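Local coordinates for cerato-platanin-like protein (Moniliophthora perniciosa, PDB 3SUM), which is of unknown function but belongs to the cerato-platanins, small disulfide-bonded fungal proteins built on a double-psi beta barrel, at residues P48-A53 / T76-V81; W64-K69 / K95-F100. All blocks are in the same frame, centred on the assembly; numbering follows the deposited sequence.

In the fold
Both interactions belong to the double-psi beta barrel of this single chain. Interaction 1 is buried, its centre about 4 Å from the centre of the chain, and pairs strand 50-52 with strand 71-79. Interaction 2 lies farther out, about 12 Å from that centre, and packs strand 63-68 against the end of helix 91-97. The two centres are about 15 Å apart. Strands 71-79 and 63-68 are neighbours in one sheet. Their strands also touch, V77 CG2 to W64 CD1 at 3.8 Å, although W64 itself does not contact 95-100. Along the chain their segments alternate, so the two connections cross. H49 and V51 also touch L93 of helix 91-97, whose last turn enters interaction 2.

Interaction 1 (P48-A53 / T76-V81); sequences PHFVAA and TVVDRV
This contact is a parallel strand pair of the double-psi beta barrel, broken by a beta bulge. F50 pairs with T76 and V51 with V77; then the register slips by one residue and A52 pairs with D79. The ladder starts where T76 N donates to H49 O, the carbonyl of the residue at the centre of an inverse gamma turn. V51 N donates to T76 O at 2.9 Å, in the carbonyl plane. V78 N returns the bond to V51 O at 2.8 Å, almost along the C=O axis and nearly straight (170°). Past the bulge the geometry loosens. A53 N reaches D79 O at 3.0 Å from above the carbonyl plane. A53 O takes a weak bond from V81 N and a second one from R80 NH1 at 3.1 Å. The R80 chain bends at chi2 (51°), which brings NH1 back over that carbonyl with A53 O near the guanidinium plane. R80 NH2 bonds to T58 O.

V78 CG1 sits over one face of the F50 ring, 3.6 Å from its centroid, a CH-pi contact. Next to the bulge A52 CB meets V81 CG1 at 3.6 Å. On the face of V51 and V77, V77 CG2 touches both V51 CG2 and A53 CB. D79 OD1 accepts a hydrogen bond from K22 N, and OD2 forms a salt bridge with K10 NZ. On their other flanks the backbones bond elsewhere, F50 and A52 to G90 and V88, V77 to G61 and S62. Beyond the bulge R80 brings its positive charge to A53 O, which would probably polarise that carbonyl.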
ATOM      1  N   PRO A  48      -7.414   3.285   1.739  1.00 12.92           N
ATOM      2  CA  PRO A  48      -6.104   3.930   1.749  1.00 11.71           C
ATOM      3  C   PRO A  48      -5.020   2.967   2.231  1.00 12.26           C
ATOM      4  O   PRO A  48      -4.102   3.349   2.964  1.00 14.07           O
ATOM      5  CB  PRO A  48      -6.334   5.054   2.730  1.00 12.05           C
ATOM      6  CG  PRO A  48      -7.150   4.353   3.882  1.00 12.93           C
ATOM      7  CD  PRO A  48      -8.064   3.373   3.094  1.00 14.43           C
ATOM      8  N   HIS A  49      -5.085   1.713   1.791  1.00 10.89           N
ATOM      9  CA  HIS A  49      -4.044   0.777   2.173  1.00 11.38           C
ATOM     10  C   HIS A  49      -2.999   0.820   1.086  1.00 10.43           C
ATOM     11  O   HIS A  49      -2.876  -0.125   0.347  1.00 12.29           O
ATOM     12  CB  HIS A  49      -4.694  -0.616   2.282  1.00 10.66           C
ATOM     13  CG  HIS A  49      -5.245  -0.809   3.652  1.00 15.90           C
ATOM     14  ND1 HIS A  49      -5.333  -2.038   4.279  1.00 22.60           N
ATOM     15  CD2 HIS A  49      -5.614   0.117   4.578  1.00 19.14           C
ATOM     16  CE1 HIS A  49      -5.767  -1.868   5.520  1.00 21.92           C
ATOM     17  NE2 HIS A  49      -5.966  -0.575   5.725  1.00 22.29           N
ATOM     18  N   PHE A  50      -2.333   1.968   1.021  1.00 11.34           N
ATOM     19  CA  PHE A  50      -1.469   2.310  -0.087  1.00 10.46           C
ATOM     20  C   PHE A  50      -0.059   2.551   0.405  1.00  9.65           C
ATOM     21  O   PHE A  50       0.140   3.071   1.460  1.00 10.92           O
ATOM     22  CB  PHE A  50      -1.959   3.612  -0.721  1.00  8.84           C
ATOM     23  CG  PHE A  50      -3.164   3.457  -1.593  1.00  9.77           C
ATOM     24  CD1 PHE A  50      -3.604   2.201  -1.980  1.00  7.23           C
ATOM     25  CD2 PHE A  50      -3.864   4.579  -2.013  1.00 11.08           C
ATOM     26  CE1 PHE A  50      -4.745   2.069  -2.816  1.00 12.22           C
ATOM     27  CE2 PHE A  50      -4.989   4.480  -2.852  1.00  9.42           C
ATOM     28  CZ  PHE A  50      -5.407   3.211  -3.270  1.00 10.73           C
ATOM     29  N   VAL A  51       0.933   2.221  -0.446  1.00 10.37           N
ATOM     30  CA  VAL A  51       2.277   2.417  -0.065  1.00  9.73           C
ATOM     31  C   VAL A  51       3.066   2.924  -1.261  1.00 10.58           C
ATOM     32  O   VAL A  51       2.698   2.714  -2.407  1.00 11.57           O
ATOM     33  CB  VAL A  51       3.004   1.096   0.394  1.00 10.39           C
ATOM     34  CG1 VAL A  51       2.438   0.544   1.756  1.00 10.72           C
ATOM     35  CG2 VAL A  51       2.883   0.015  -0.690  1.00  8.37           C
ATOM     36  N   ALA A  52       4.114   3.662  -0.947  1.00 10.61           N
ATOM     37  CA  ALA A  52       5.191   3.865  -1.938  1.00 10.04           C
ATOM     38  C   ALA A  52       6.162   2.767  -1.727  1.00  9.78           C
ATOM     39  O   ALA A  52       6.386   2.353  -0.617  1.00 12.16           O
ATOM     40  CB  ALA A  52       5.884   5.226  -1.669  1.00  9.92           C
ATOM     41  N   ALA A  53       6.835   2.320  -2.782  1.00 10.39           N
ATOM     42  CA  ALA A  53       7.786   1.248  -2.630  1.00 11.19           C
ATOM     43  C   ALA A  53       8.739   1.374  -3.795  1.00 12.52           C
ATOM     44  O   ALA A  53       8.466   2.133  -4.774  1.00 13.20           O
ATOM     45  CB  ALA A  53       7.056  -0.102  -2.641  1.00 10.50           C
ATOM     46  N   THR A  76      -1.516  -1.672  -1.753  1.00 13.36           N
ATOM     47  CA  THR A  76      -1.290  -1.478  -3.130  1.00 11.18           C
ATOM     48  C   THR A  76      -0.120  -0.545  -3.251  1.00 10.38           C
ATOM     49  O   THR A  76      -0.067   0.490  -2.589  1.00 11.47           O
ATOM     50  CB  THR A  76      -2.534  -0.853  -3.746  1.00 10.42           C
ATOM     51  OG1 THR A  76      -3.618  -1.739  -3.468  1.00 12.41           O
ATOM     52  CG2 THR A  76      -2.407  -0.767  -5.306  1.00 11.96           C
ATOM     53  N   VAL A  77       0.819  -0.869  -4.158  1.00  9.80           N
ATOM     54  CA  VAL A  77       1.863   0.052  -4.416  1.00 10.19           C
ATOM     55  C   VAL A  77       1.351   1.157  -5.353  1.00  9.71           C
ATOM     56  O   VAL A  77       0.925   0.869  -6.467  1.00 12.59           O
ATOM     57  CB  VAL A  77       3.076  -0.722  -5.095  1.00  9.65           C
ATOM     58  CG1 VAL A  77       4.208   0.308  -5.558  1.00 12.59           C
ATOM     59  CG2 VAL A  77       3.699  -1.754  -4.083  1.00 14.02           C
ATOM     60  N   VAL A  78       1.444   2.426  -4.927  1.00 10.46           N
ATOM     61  CA  VAL A  78       0.858   3.517  -5.659  1.00 11.45           C
ATOM     62  C   VAL A  78       1.881   4.618  -5.936  1.00 11.79           C
ATOM     63  O   VAL A  78       1.580   5.594  -6.625  1.00 12.84           O
ATOM     64  CB  VAL A  78      -0.327   4.154  -4.903  1.00 10.90           C
ATOM     65  CG1 VAL A  78      -1.492   3.075  -4.618  1.00 12.67           C
ATOM     66  CG2 VAL A  78       0.141   4.914  -3.592  1.00  9.10           C
ATOM     67  N   ASP A  79       3.102   4.441  -5.432  1.00 11.86           N
ATOM     68  CA  ASP A  79       4.102   5.513  -5.642  1.00 12.37           C
ATOM     69  C   ASP A  79       5.482   4.892  -5.429  1.00 12.40           C
ATOM     70  O   ASP A  79       5.583   3.684  -5.133  1.00 13.48           O
ATOM     71  CB  ASP A  79       3.785   6.587  -4.581  1.00 12.76           C
ATOM     72  CG  ASP A  79       4.494   7.924  -4.833  1.00 16.42           C
ATOM     73  OD1 ASP A  79       5.141   8.117  -5.893  1.00 12.51           O
ATOM     74  OD2 ASP A  79       4.385   8.741  -3.912  1.00 16.05           O
ATOM     75  N   ARG A  80       6.544   5.667  -5.527  1.00 13.72           N
ATOM     76  CA  ARG A  80       7.877   5.092  -5.458  1.00 13.44           C
ATOM     77  C   ARG A  80       8.601   5.780  -4.326  1.00 14.06           C
ATOM     78  O   ARG A  80       8.350   6.951  -4.077  1.00 12.75           O
ATOM     79  CB  ARG A  80       8.715   5.342  -6.777  1.00 15.25           C
ATOM     80  CG  ARG A  80       8.808   4.084  -7.735  1.00 14.94           C
ATOM     81  CD  ARG A  80       7.343   3.557  -7.947  1.00 12.97           C
ATOM     82  NE  ARG A  80       7.313   2.515  -8.977  1.00 16.90           N
ATOM     83  CZ  ARG A  80       7.367   1.232  -8.691  1.00 15.06           C
ATOM     84  NH1 ARG A  80       7.466   0.863  -7.437  1.00 14.41           N
ATOM     85  NH2 ARG A  80       7.317   0.341  -9.662  1.00 14.08           N
ATOM     86  N   VAL A  81       9.449   5.055  -3.606  1.00 14.67           N
ATOM     87  CA  VAL A  81      10.494   5.691  -2.802  1.00 17.27           C
ATOM     88  C   VAL A  81      11.744   5.068  -3.403  1.00 20.05           C
ATOM     89  O   VAL A  81      11.663   3.999  -4.007  1.00 24.15           O
ATOM     90  CB  VAL A  81      10.391   5.336  -1.333  1.00 18.26           C
ATOM     91  CG1 VAL A  81       9.255   6.127  -0.730  1.00 20.51           C
ATOM     92  CG2 VAL A  81      10.159   3.823  -1.128  1.00 18.75           C
TER

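Interaction 2 (W64-K69 / K95-F100); sequences WKLRYK and KNLTTF
The end of strand 63-68 and the chain leaving helix 91-97 run side by side in the same direction (CA 66 to 69 and CA 97 to 100 are 1° apart), and no hydrogen bond joins them. T98 is the first residue to leave helical geometry.

L97 reaches the strand with its branch ends. Its CG is anti to the backbone N (chi1 174°). CD2 meets L66 CD1 at 3.8 Å, the two side chains crossing at about a right angle, and CD1 lies against L66 O. The CB of Y68 sits 3.3 Å from L97 O, a carbonyl that also accepts from N71 ND2. The Y68 ring, with CG anti to the backbone N (chi1 -180°), lies across T98, and its CD2 is 3.4 Å from T98 CA. T98 CB stands over the centre of one ring face, 4.0 Å from the centroid. K69 CG lies over the opposite face, nearer the rim. K69 then runs extended, and its CD meets a face of the exposed F100 ring, 4.0 Å from the centroid. Y68 OH and K69 NZ both go to E105 OE1, as a hydrogen bond and a salt bridge.

An alanine in place of Y68 would remove the ring over T98 and the hydroxyl bond to E105, and would probably loosen the join between strand and helix end. Between these two segments the hold is apolar and CH-pi, while the polar ends of Y68 and K69 converge on E105 and T98 OG1 is held by V94 O of its own helix.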
ATOM      1  N   TRP A  64       0.692  -6.235  -2.030  1.00 11.08           N
ATOM      2  CA  TRP A  64       1.693  -6.869  -1.175  1.00 10.79           C
ATOM      3  C   TRP A  64       1.098  -7.165   0.179  1.00 12.16           C
ATOM      4  O   TRP A  64       0.361  -6.374   0.710  1.00 11.14           O
ATOM      5  CB  TRP A  64       2.904  -5.955  -0.959  1.00  9.28           C
ATOM      6  CG  TRP A  64       3.745  -5.960  -2.177  1.00 13.65           C
ATOM      7  CD1 TRP A  64       3.411  -5.453  -3.355  1.00 14.74           C
ATOM      8  CD2 TRP A  64       5.049  -6.528  -2.313  1.00 12.16           C
ATOM      9  NE1 TRP A  64       4.408  -5.679  -4.253  1.00 13.33           N
ATOM     10  CE2 TRP A  64       5.422  -6.361  -3.641  1.00 14.07           C
ATOM     11  CE3 TRP A  64       5.941  -7.153  -1.412  1.00 10.54           C
ATOM     12  CZ2 TRP A  64       6.679  -6.783  -4.156  1.00 13.45           C
ATOM     13  CZ3 TRP A  64       7.214  -7.605  -1.926  1.00 14.12           C
ATOM     14  CH2 TRP A  64       7.565  -7.393  -3.285  1.00 13.08           C
ATOM     15  N   LYS A  65       1.390  -8.343   0.689  1.00 11.67           N
ATOM     16  CA  LYS A  65       0.965  -8.640   2.027  1.00 12.40           C
ATOM     17  C   LYS A  65       2.098  -8.297   2.974  1.00 12.91           C
ATOM     18  O   LYS A  65       3.229  -8.784   2.815  1.00 11.49           O
ATOM     19  CB  LYS A  65       0.682 -10.146   2.136  1.00 11.39           C
ATOM     20  CG  LYS A  65       0.070 -10.368   3.542  1.00 15.54           C
ATOM     21  CD  LYS A  65      -0.327 -11.828   3.732  1.00 14.41           C
ATOM     22  CE  LYS A  65       0.715 -12.600   4.500  1.00 22.11           C
ATOM     23  NZ  LYS A  65       0.111 -13.911   4.975  1.00 22.69           N
ATOM     24  N   LEU A  66       1.829  -7.491   4.000  1.00 11.05           N
ATOM     25  CA  LEU A  66       2.878  -7.080   4.912  1.00 12.31           C
ATOM     26  C   LEU A  66       2.545  -7.723   6.261  1.00 12.84           C
ATOM     27  O   LEU A  66       1.349  -7.824   6.616  1.00 14.85           O
ATOM     28  CB  LEU A  66       2.857  -5.556   5.128  1.00 11.01           C
ATOM     29  CG  LEU A  66       2.851  -4.643   3.899  1.00 12.79           C
ATOM     30  CD1 LEU A  66       2.954  -3.171   4.263  1.00  7.53           C
ATOM     31  CD2 LEU A  66       4.026  -5.129   2.950  1.00 11.21           C
ATOM     32  N   ARG A  67       3.562  -8.162   6.993  1.00 13.09           N
ATOM     33  CA  ARG A  67       3.307  -8.646   8.372  1.00 13.49           C
ATOM     34  C   ARG A  67       4.164  -7.869   9.355  1.00 14.56           C
ATOM     35  O   ARG A  67       5.352  -7.582   9.094  1.00 13.70           O
ATOM     36  CB  ARG A  67       3.682 -10.139   8.541  1.00 14.52           C
ATOM     37  CG  ARG A  67       2.803 -11.145   7.783  1.00 14.04           C
ATOM     38  CD  ARG A  67       3.282 -12.610   8.170  1.00 13.92           C
ATOM     39  NE  ARG A  67       2.342 -13.681   7.793  1.00 16.63           N
ATOM     40  CZ  ARG A  67       1.244 -14.034   8.483  1.00 16.50           C
ATOM     41  NH1 ARG A  67       0.882 -13.382   9.584  1.00 15.21           N
ATOM     42  NH2 ARG A  67       0.493 -15.061   8.079  1.00 18.53           N
ATOM     43  N   TYR A  68       3.553  -7.492  10.466  1.00 12.42           N
ATOM     44  CA  TYR A  68       4.275  -6.989  11.615  1.00 13.30           C
ATOM     45  C   TYR A  68       3.746  -7.752  12.811  1.00 13.33           C
ATOM     46  O   TYR A  68       2.518  -7.728  13.076  1.00 12.98           O
ATOM     47  CB  TYR A  68       3.980  -5.506  11.799  1.00 13.75           C
ATOM     48  CG  TYR A  68       4.703  -4.929  12.974  1.00 13.76           C
ATOM     49  CD1 TYR A  68       6.024  -4.446  12.825  1.00 13.54           C
ATOM     50  CD2 TYR A  68       4.036  -4.760  14.202  1.00 16.28           C
ATOM     51  CE1 TYR A  68       6.691  -3.876  13.893  1.00 13.86           C
ATOM     52  CE2 TYR A  68       4.676  -4.177  15.276  1.00 15.81           C
ATOM     53  CZ  TYR A  68       5.983  -3.701  15.122  1.00 15.49           C
ATOM     54  OH  TYR A  68       6.641  -3.131  16.219  1.00 16.44           O
ATOM     55  N   LYS A  69       4.658  -8.418  13.531  1.00 14.18           N
ATOM     56  CA  LYS A  69       4.281  -9.239  14.662  1.00 13.06           C
ATOM     57  C   LYS A  69       3.089 -10.104  14.241  1.00 14.64           C
ATOM     58  O   LYS A  69       3.231 -10.892  13.281  1.00 16.19           O
ATOM     59  CB  LYS A  69       4.136  -8.396  15.918  1.00 13.67           C
ATOM     60  CG  LYS A  69       5.512  -7.791  16.344  1.00 14.53           C
ATOM     61  CD  LYS A  69       5.350  -7.017  17.621  1.00 13.60           C
ATOM     62  CE  LYS A  69       6.767  -6.445  18.052  1.00 11.13           C
ATOM     63  NZ  LYS A  69       6.793  -5.756  19.418  1.00 15.62           N
ATOM     64  N   LYS A  95      -0.417   2.526  11.282  1.00 15.38           N
ATOM     65  CA  LYS A  95      -0.773   2.553  12.646  1.00 16.80           C
ATOM     66  C   LYS A  95      -1.438   1.255  13.011  1.00 17.62           C
ATOM     67  O   LYS A  95      -1.111   0.658  14.070  1.00 19.64           O
ATOM     68  CB  LYS A  95      -1.736   3.730  12.902  1.00 16.85           C
ATOM     69  CG  LYS A  95      -1.946   4.113  14.292  1.00 20.80           C
ATOM     70  CD  LYS A  95      -3.130   5.198  14.349  1.00 24.06           C
ATOM     71  CE  LYS A  95      -2.631   6.561  13.952  1.00 27.22           C
ATOM     72  NZ  LYS A  95      -3.602   7.673  14.457  1.00 28.95           N
ATOM     73  N   ASN A  96      -2.334   0.790  12.161  1.00 16.39           N
ATOM     74  CA  ASN A  96      -2.983  -0.456  12.459  1.00 18.32           C
ATOM     75  C   ASN A  96      -2.069  -1.651  12.258  1.00 18.04           C
ATOM     76  O   ASN A  96      -2.103  -2.574  13.066  1.00 18.52           O
ATOM     77  CB  ASN A  96      -4.294  -0.565  11.728  1.00 17.38           C
ATOM     78  CG  ASN A  96      -5.242   0.598  12.116  1.00 24.01           C
ATOM     79  OD1 ASN A  96      -5.226   1.050  13.274  1.00 31.73           O
ATOM     80  ND2 ASN A  96      -5.989   1.119  11.163  1.00 26.28           N
ATOM     81  N   LEU A  97      -1.206  -1.623  11.241  1.00 15.81           N
ATOM     82  CA  LEU A  97      -0.390  -2.825  11.009  1.00 13.79           C
ATOM     83  C   LEU A  97       0.609  -3.009  12.155  1.00 13.03           C
ATOM     84  O   LEU A  97       0.997  -4.148  12.467  1.00 13.36           O
ATOM     85  CB  LEU A  97       0.433  -2.621   9.738  1.00 12.69           C
ATOM     86  CG  LEU A  97       1.478  -3.642   9.328  1.00 13.05           C
ATOM     87  CD1 LEU A  97       0.922  -5.119   9.158  1.00 13.27           C
ATOM     88  CD2 LEU A  97       2.131  -3.096   7.986  1.00 13.98           C
ATOM     89  N   THR A  98       1.064  -1.902  12.754  1.00 13.16           N
ATOM     90  CA  THR A  98       2.275  -1.923  13.583  1.00 14.56           C
ATOM     91  C   THR A  98       1.934  -1.594  15.002  1.00 14.04           C
ATOM     92  O   THR A  98       2.785  -1.220  15.791  1.00 13.87           O
ATOM     93  CB  THR A  98       3.376  -0.983  13.096  1.00 12.99           C
ATOM     94  OG1 THR A  98       2.903   0.380  13.194  1.00 15.01           O
ATOM     95  CG2 THR A  98       3.761  -1.299  11.671  1.00 17.68           C
ATOM     96  N   THR A  99       0.668  -1.807  15.341  1.00 15.80           N
ATOM     97  CA  THR A  99       0.231  -1.772  16.735  1.00 15.40           C
ATOM     98  C   THR A  99       0.241  -3.212  17.271  1.00 16.91           C
ATOM     99  O   THR A  99      -0.230  -4.139  16.604  1.00 18.92           O
ATOM    100  CB  THR A  99      -1.215  -1.250  16.790  1.00 16.87           C
ATOM    101  OG1 THR A  99      -1.202   0.135  16.417  1.00 18.45           O
ATOM    102  CG2 THR A  99      -1.742  -1.371  18.228  1.00 21.39           C
ATOM    103  N   PHE A 100       0.791  -3.398  18.456  1.00 16.16           N
ATOM    104  CA  PHE A 100       0.898  -4.700  19.066  1.00 17.00           C
ATOM    105  C   PHE A 100       0.263  -4.612  20.473  1.00 16.43           C
ATOM    106  O   PHE A 100       0.748  -3.900  21.339  1.00 17.99           O
ATOM    107  CB  PHE A 100       2.353  -5.134  19.179  1.00 16.01           C
ATOM    108  CG  PHE A 100       2.501  -6.505  19.847  1.00 18.92           C
ATOM    109  CD1 PHE A 100       2.015  -7.660  19.202  1.00 16.63           C
ATOM    110  CD2 PHE A 100       3.035  -6.608  21.127  1.00 16.47           C
ATOM    111  CE1 PHE A 100       2.113  -8.902  19.804  1.00 19.17           C
ATOM    112  CE2 PHE A 100       3.170  -7.868  21.729  1.00 17.69           C
ATOM    113  CZ  PHE A 100       2.728  -9.006  21.071  1.00 19.74           C
TER